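Side-chain contact in carboxypeptidase A inhibitor (PDB 3FJU), which inhibits carboxypeptidase A, a zinc-dependent metalloprotease, and is a small, secreted, disulfide-rich protein of the I44 inhibitor family: residues I29-E33 / K34-T38. Numbering follows the deposited sequence.
With ZN (zinc ion), chain C.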
ATOM      1  N   ILE B  29       9.402   9.354 -24.684  1.00 11.57           N
ATOM      2  CA  ILE B  29       8.035   8.896 -24.969  1.00 11.34           C
ATOM      3  C   ILE B  29       7.952   7.363 -24.801  1.00 11.72           C
ATOM      4  O   ILE B  29       7.058   6.848 -24.108  1.00 12.14           O
ATOM      5  CB  ILE B  29       7.595   9.345 -26.370  1.00 11.01           C
ATOM      6  CG1 ILE B  29       7.402  10.873 -26.404  1.00 11.01           C
ATOM      7  CG2 ILE B  29       6.345   8.591 -26.818  1.00 12.47           C
ATOM      8  CD1 ILE B  29       7.280  11.447 -27.784  1.00 11.53           C
ATOM      9  N   GLN B  30       8.890   6.644 -25.424  1.00 12.12           N
ATOM     10  CA  GLN B  30       8.977   5.192 -25.288  1.00 13.71           C
ATOM     11  C   GLN B  30       9.120   4.731 -23.838  1.00 13.55           C
ATOM     12  O   GLN B  30       8.425   3.787 -23.419  1.00 13.85           O
ATOM     13  CB  GLN B  30      10.134   4.647 -26.121  1.00 13.99           C
ATOM     14  CG  GLN B  30       9.831   4.592 -27.602  1.00 18.54           C
ATOM     15  CD  GLN B  30      11.073   4.353 -28.497  1.00 22.19           C
ATOM     16  OE1 GLN B  30      10.927   4.081 -29.695  1.00 26.21           O
ATOM     17  NE2 GLN B  30      12.287   4.461 -27.926  1.00 24.62           N
ATOM     18  N   ARG B  31      10.009   5.380 -23.078  1.00 13.23           N
ATOM     19  CA  ARG B  31      10.258   4.970 -21.687  1.00 12.77           C
ATOM     20  C   ARG B  31       9.012   5.158 -20.827  1.00 12.68           C
ATOM     21  O   ARG B  31       8.653   4.268 -20.050  1.00 13.05           O
ATOM     22  CB  ARG B  31      11.446   5.725 -21.081  1.00 12.81           C
ATOM     23  CG  ARG B  31      11.800   5.321 -19.666  1.00 13.21           C
ATOM     24  CD  ARG B  31      12.926   6.148 -19.085  1.00 13.36           C
ATOM     25  NE  ARG B  31      12.537   7.545 -18.878  1.00 13.19           N
ATOM     26  CZ  ARG B  31      11.849   8.011 -17.834  1.00 13.87           C
ATOM     27  NH1 ARG B  31      11.426   7.202 -16.864  1.00 14.53           N
ATOM     28  NH2 ARG B  31      11.563   9.298 -17.773  1.00 14.28           N
ATOM     29  N   CYS B  32       8.360   6.315 -20.942  1.00 11.96           N
ATOM     30  CA  CYS B  32       7.205   6.564 -20.078  1.00 11.45           C
ATOM     31  C   CYS B  32       6.067   5.589 -20.380  1.00 11.78           C
ATOM     32  O   CYS B  32       5.380   5.147 -19.468  1.00 11.99           O
ATOM     33  CB  CYS B  32       6.740   8.012 -20.154  1.00 11.75           C
ATOM     34  SG  CYS B  32       7.936   9.172 -19.448  1.00 11.85           S
ATOM     35  N   GLU B  33       5.907   5.230 -21.650  1.00 11.87           N
ATOM     36  CA  GLU B  33       4.864   4.295 -22.067  1.00 13.38           C
ATOM     37  C   GLU B  33       5.192   2.864 -21.628  1.00 13.22           C
ATOM     38  O   GLU B  33       4.323   2.128 -21.093  1.00 13.19           O
ATOM     39  CB  GLU B  33       4.708   4.363 -23.589  1.00 13.57           C
ATOM     40  CG  GLU B  33       3.519   3.582 -24.134  1.00 17.34           C
ATOM     41  CD  GLU B  33       3.421   3.681 -25.656  1.00 22.36           C
ATOM     42  OE1 GLU B  33       4.461   3.512 -26.325  1.00 25.23           O
ATOM     43  OE2 GLU B  33       2.315   3.926 -26.188  1.00 26.46           O
ATOM     44  N   LYS B  34       6.440   2.462 -21.849  1.00 13.04           N
ATOM     45  CA  LYS B  34       6.864   1.095 -21.532  1.00 13.52           C
ATOM     46  C   LYS B  34       6.975   0.818 -20.039  1.00 13.16           C
ATOM     47  O   LYS B  34       6.500  -0.232 -19.575  1.00 13.47           O
ATOM     48  CB  LYS B  34       8.175   0.761 -22.258  1.00 14.64           C
ATOM     49  CG  LYS B  34       7.989   0.700 -23.775  1.00 17.82           C
ATOM     50  CD  LYS B  34       6.752  -0.106 -24.150  1.00 21.22           C
ATOM     51  CE  LYS B  34       5.878   0.644 -25.141  1.00 23.20           C
ATOM     52  NZ  LYS B  34       4.565  -0.017 -25.350  1.00 26.05           N
ATOM     53  N   GLU B  35       7.595   1.738 -19.302  1.00 12.81           N
ATOM     54  CA  GLU B  35       7.880   1.530 -17.885  1.00 13.60           C
ATOM     55  C   GLU B  35       6.671   1.836 -17.029  1.00 12.67           C
ATOM     56  O   GLU B  35       6.512   1.238 -15.952  1.00 12.55           O
ATOM     57  CB  GLU B  35       9.061   2.387 -17.388  1.00 14.74           C
ATOM     58  CG  GLU B  35      10.442   2.055 -17.963  1.00 17.86           C
ATOM     59  CD  GLU B  35      11.608   2.850 -17.306  1.00 21.03           C
ATOM     60  OE1 GLU B  35      11.420   3.909 -16.618  1.00 20.20           O
ATOM     61  OE2 GLU B  35      12.753   2.404 -17.490  1.00 24.53           O
ATOM     62  N   HIS B  36       5.842   2.777 -17.486  1.00 12.38           N
ATOM     63  CA  HIS B  36       4.816   3.387 -16.636  1.00 11.95           C
ATOM     64  C   HIS B  36       3.439   3.595 -17.285  1.00 11.92           C
ATOM     65  O   HIS B  36       2.525   4.151 -16.642  1.00 12.01           O
ATOM     66  CB  HIS B  36       5.353   4.716 -16.059  1.00 12.44           C
ATOM     67  CG  HIS B  36       6.561   4.543 -15.195  1.00 13.44           C
ATOM     68  ND1 HIS B  36       6.530   3.838 -14.008  1.00 13.95           N
ATOM     69  CD2 HIS B  36       7.838   4.971 -15.349  1.00 14.28           C
ATOM     70  CE1 HIS B  36       7.735   3.853 -13.462  1.00 14.80           C
ATOM     71  NE2 HIS B  36       8.549   4.524 -14.262  1.00 14.68           N
ATOM     72  N   PHE B  37       3.276   3.129 -18.526  1.00 11.41           N
ATOM     73  CA  PHE B  37       2.016   3.286 -19.279  1.00 11.02           C
ATOM     74  C   PHE B  37       1.437   4.697 -19.173  1.00 11.03           C
ATOM     75  O   PHE B  37       0.245   4.909 -18.907  1.00 11.13           O
ATOM     76  CB  PHE B  37       0.998   2.205 -18.903  1.00 11.45           C
ATOM     77  CG  PHE B  37       1.444   0.831 -19.301  1.00 10.97           C
ATOM     78  CD1 PHE B  37       2.376   0.143 -18.534  1.00 10.61           C
ATOM     79  CD2 PHE B  37       0.963   0.236 -20.476  1.00 12.31           C
ATOM     80  CE1 PHE B  37       2.839  -1.116 -18.923  1.00 10.33           C
ATOM     81  CE2 PHE B  37       1.392  -1.037 -20.854  1.00 13.42           C
ATOM     82  CZ  PHE B  37       2.335  -1.715 -20.063  1.00 11.85           C
ATOM     83  N   THR B  38       2.324   5.664 -19.378  1.00 10.18           N
ATOM     84  CA  THR B  38       1.968   7.057 -19.249  1.00 10.41           C
ATOM     85  C   THR B  38       2.781   7.925 -20.211  1.00 11.12           C
ATOM     86  O   THR B  38       3.450   7.405 -21.105  1.00 12.05           O
ATOM     87  CB  THR B  38       2.175   7.510 -17.794  1.00  9.91           C
ATOM     88  OG1 THR B  38       1.531   8.767 -17.581  1.00  9.46           O
ATOM     89  CG2 THR B  38       3.671   7.584 -17.429  1.00 10.23           C
TER
HETATM   90 ZN    ZN C 504      10.787   4.306 -14.152  0.90 32.25          ZN
HETATM   91  O   HOH W   1       4.718   8.182 -23.444  1.00 15.55           O
HETATM   92  O   HOH W   2       3.501   0.178 -22.979  1.00 25.41           O
HETATM   93  O   HOH W   3      10.430   1.771 -13.919  1.00 26.32           O
HETATM   94  O   HOH W   4      11.438   6.117 -13.204  1.00 15.81           O
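Glu35 N donates to Arg31 O (2.8 Å) and Lys34 N to Gln30 O in regular helical bonds, then Phe37, with positive phi (45°), turns the chain out of the helix and Thr38 N bonds back to Cys32 O at 3.1 Å from above the carbonyl plane.

The side chains of Arg31 and Glu35 meet one turn apart. CG of Arg31 lies anti to the backbone N (chi1 -178°) and the chain bends at chi3, which brings NH1 to Glu35 OE1. The two atoms form a weak hydrogen bond of 3.3 Å, part of a salt bridge, with OE1 at the guanidinium edge and the two planes 76° apart. The same OE1 binds a zinc ion at 2.6 Å; NE2 of His36 and two waters also bind the metal. The arginine and the zinc share one carboxylate oxygen, and both charges probably favour its ionised form. Arg31 NH2 is held by Glu28 and Lys58 O.

On another side of the helix, Glu33 and Lys34 run side by side in a long salt bridge. A water links Lys34 NZ to Glu33 O, which lies over one face of the Phe37 ring.

The Cys32-Cys60 disulfide ties helix 26-36 to strand 60-62, and Thr38, just past the helix, bonds through OG1 to Cys61 O, while Ile29 packs on strand 15-17.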